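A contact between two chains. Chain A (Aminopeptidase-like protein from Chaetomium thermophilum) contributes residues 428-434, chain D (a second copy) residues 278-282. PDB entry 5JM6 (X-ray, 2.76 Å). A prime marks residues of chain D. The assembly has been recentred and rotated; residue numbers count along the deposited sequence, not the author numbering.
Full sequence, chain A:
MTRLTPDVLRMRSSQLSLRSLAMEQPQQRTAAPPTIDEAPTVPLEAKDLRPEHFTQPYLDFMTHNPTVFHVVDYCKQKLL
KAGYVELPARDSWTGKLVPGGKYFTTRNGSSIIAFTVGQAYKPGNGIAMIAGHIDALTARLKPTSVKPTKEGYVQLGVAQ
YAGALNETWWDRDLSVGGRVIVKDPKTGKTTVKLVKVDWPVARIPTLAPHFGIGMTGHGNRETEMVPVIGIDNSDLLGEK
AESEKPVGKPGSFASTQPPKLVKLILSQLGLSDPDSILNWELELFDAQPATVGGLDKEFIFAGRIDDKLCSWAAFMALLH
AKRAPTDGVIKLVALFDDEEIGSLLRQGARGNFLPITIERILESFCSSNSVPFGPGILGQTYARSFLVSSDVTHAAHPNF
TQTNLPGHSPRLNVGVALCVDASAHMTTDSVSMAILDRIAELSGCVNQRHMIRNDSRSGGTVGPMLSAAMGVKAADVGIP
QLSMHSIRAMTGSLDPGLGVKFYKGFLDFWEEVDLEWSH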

# COMPACT_ATOMS: atom_id res chain seq x y z
N THR A 428 38.73 9.60 -21.45
CA THR A 428 39.38 8.71 -22.40
C THR A 428 38.62 8.69 -23.72
O THR A 428 37.39 8.83 -23.75
N ASP A 429 39.35 8.55 -24.82
CA ASP A 429 38.75 8.53 -26.15
C ASP A 429 39.67 7.77 -27.10
O ASP A 429 40.73 7.29 -26.69
N SER A 430 39.26 7.65 -28.36
CA SER A 430 39.99 6.81 -29.31
C SER A 430 41.43 7.29 -29.49
O SER A 430 42.34 6.48 -29.69
N VAL A 431 41.65 8.60 -29.41
CA VAL A 431 43.01 9.13 -29.50
C VAL A 431 43.80 8.84 -28.23
O VAL A 431 44.92 8.35 -28.29
N SER A 432 43.20 9.12 -27.07
CA SER A 432 43.85 8.84 -25.79
C SER A 432 44.22 7.36 -25.67
O SER A 432 45.31 7.02 -25.23
N MET A 433 43.30 6.49 -26.09
CA MET A 433 43.55 5.05 -26.01
C MET A 433 44.65 4.62 -26.97
O MET A 433 45.46 3.76 -26.65
N ALA A 434 44.69 5.23 -28.16
CA ALA A 434 45.72 4.90 -29.14
C ALA A 434 47.11 5.20 -28.58
O ALA A 434 48.04 4.41 -28.75
N LEU D 278 44.35 1.31 -35.48
CA LEU D 278 44.77 1.33 -34.08
C LEU D 278 43.58 1.45 -33.14
O LEU D 278 43.57 0.88 -32.05
N ASN D 279 42.57 2.18 -33.59
CA ASN D 279 41.35 2.41 -32.82
C ASN D 279 40.38 3.19 -33.68
O ASN D 279 40.75 3.70 -34.74
N TRP D 280 39.13 3.26 -33.25
CA TRP D 280 38.19 4.15 -33.91
C TRP D 280 37.16 4.69 -32.93
O TRP D 280 37.00 4.17 -31.82
N GLU D 281 36.51 5.76 -33.34
CA GLU D 281 35.41 6.33 -32.59
C GLU D 281 34.18 6.35 -33.48
O GLU D 281 34.05 7.23 -34.33
N LEU D 282 33.25 5.44 -33.24
CA LEU D 282 32.11 5.28 -34.13
C LEU D 282 30.81 5.30 -33.36
O LEU D 282 30.72 4.75 -32.26

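The first turn of an α-helix leaves its backbone N-H groups without partners inside the helix, and protein interfaces often exploit this by bringing an acceptor from a neighbouring chain to the exposed end. The contact between two copies of this aminopeptidase-like protein is a compact example. A helix beginning at Ser430 runs nearly antiparallel to strand 278-282 of the second copy, at 167° between their directions, with a closest approach of 7.8 Å between the axes. Together the two stretches bury 300 Å².

Ser430, Asn279′ and Glu281′ cover the most surface, and all three direct their CA-to-CB bonds toward the partner. From Asn279′ to Glu281′ the strand alternates: the CA-to-CB bond of the intervening Trp280′ points away, leaving its backbone to meet Ser430. The CA atoms of Ser430 and Trp280′ lie 5.6 Å apart, and Ser430 CB rests 3.6 Å from Trp280′ O.

Ser430, in the p rotamer, is the polar centre. Its OG donates to Glu281′ OE2 at 2.6 Å, and its backbone N donates to that same OE2 at 3.2 Å, so one carboxylate oxygen gathers both the hydroxyl and a free amide of the first helical turn. Glu281′ reaches this position with chi1 at -133°, between wells, followed by a t chi2; OE2 is also hydrogen-bonded elsewhere in the structure.

The capping role proper belongs to Asp429. With chi1 in p, its OD1 accepts from Ser432 N at 2.9 Å, tying down another amide of the first turn from within the chain. The arrangement also brings two like charges close together, Asp429 OD2 and Glu281′ OE2, 3.8 Å apart; the same OE2 receives both Ser430 donors.

Asn279′, its chi1 of -141° also between wells, contributes by packing, with no hydrogen bond to the helix. Asn279′ CB lies 3.8 Å from Ser430 O, an oxygen that accepts the helical bond from Ala434 N, while Asn279′ ND2 approaches Met433 CB at 3.9 Å. Asn279′ OD1 accepts a weak bond from Trp280′ N at 3.0 Å, within its own strand. Met433, with chi angles m, t and m, also points its CA-to-CB bond toward the strand, one turn along the helix. The general lesson is that a helix start can be held by two acidic residues at once, one capping it from its own chain and the other reaching in from a neighbour.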

# COMPACT_ATOMS: atom_id res chain seq x y z
CB THR A 428 39.49 7.28 -21.85
OG1 THR A 428 39.86 7.32 -20.47
CG2 THR A 428 40.52 6.48 -22.62
CB ASP A 429 38.47 9.96 -26.64
CG ASP A 429 39.73 10.73 -27.02
OD1 ASP A 429 40.76 10.59 -26.34
OD2 ASP A 429 39.67 11.50 -28.01
CB SER A 430 39.27 6.76 -30.66
OG SER A 430 39.29 8.01 -31.33
CB VAL A 431 43.01 10.63 -29.79
CG1 VAL A 431 44.43 11.16 -29.80
CG2 VAL A 431 42.32 10.92 -31.12
CB SER A 432 42.96 9.25 -24.62
OG SER A 432 42.61 10.62 -24.69
CB MET A 433 42.27 4.26 -26.26
CG MET A 433 41.40 4.12 -25.02
SD MET A 433 39.89 3.13 -25.19
CE MET A 433 38.93 4.15 -26.30
CB ALA A 434 45.49 5.67 -30.43
CB LEU D 278 45.75 2.48 -33.83
CG LEU D 278 46.91 2.63 -34.81
CD1 LEU D 278 47.77 3.84 -34.45
CD2 LEU D 278 47.74 1.36 -34.85
CB ASN D 279 41.64 3.20 -31.54
CG ASN D 279 40.83 2.70 -30.35
OD1 ASN D 279 39.61 2.85 -30.31
ND2 ASN D 279 41.52 2.11 -29.38
CB TRP D 280 37.50 3.46 -35.10
CG TRP D 280 36.67 2.23 -34.82
CD1 TRP D 280 35.89 1.99 -33.73
CD2 TRP D 280 36.47 1.12 -35.71
NE1 TRP D 280 35.25 0.77 -33.86
CE2 TRP D 280 35.59 0.22 -35.07
CE3 TRP D 280 36.95 0.79 -36.98
CZ2 TRP D 280 35.19 -0.98 -35.65
CZ3 TRP D 280 36.56 -0.41 -37.55
CH2 TRP D 280 35.69 -1.28 -36.89
CB GLU D 281 35.79 7.74 -32.12
CG GLU D 281 35.50 8.02 -30.67
CD GLU D 281 36.15 9.30 -30.15
OE1 GLU D 281 35.42 10.15 -29.60
OE2 GLU D 281 37.38 9.44 -30.28
CB LEU D 282 32.19 3.98 -34.93
CG LEU D 282 33.42 3.78 -35.80
CD1 LEU D 282 33.35 2.42 -36.45
CD2 LEU D 282 33.51 4.88 -36.83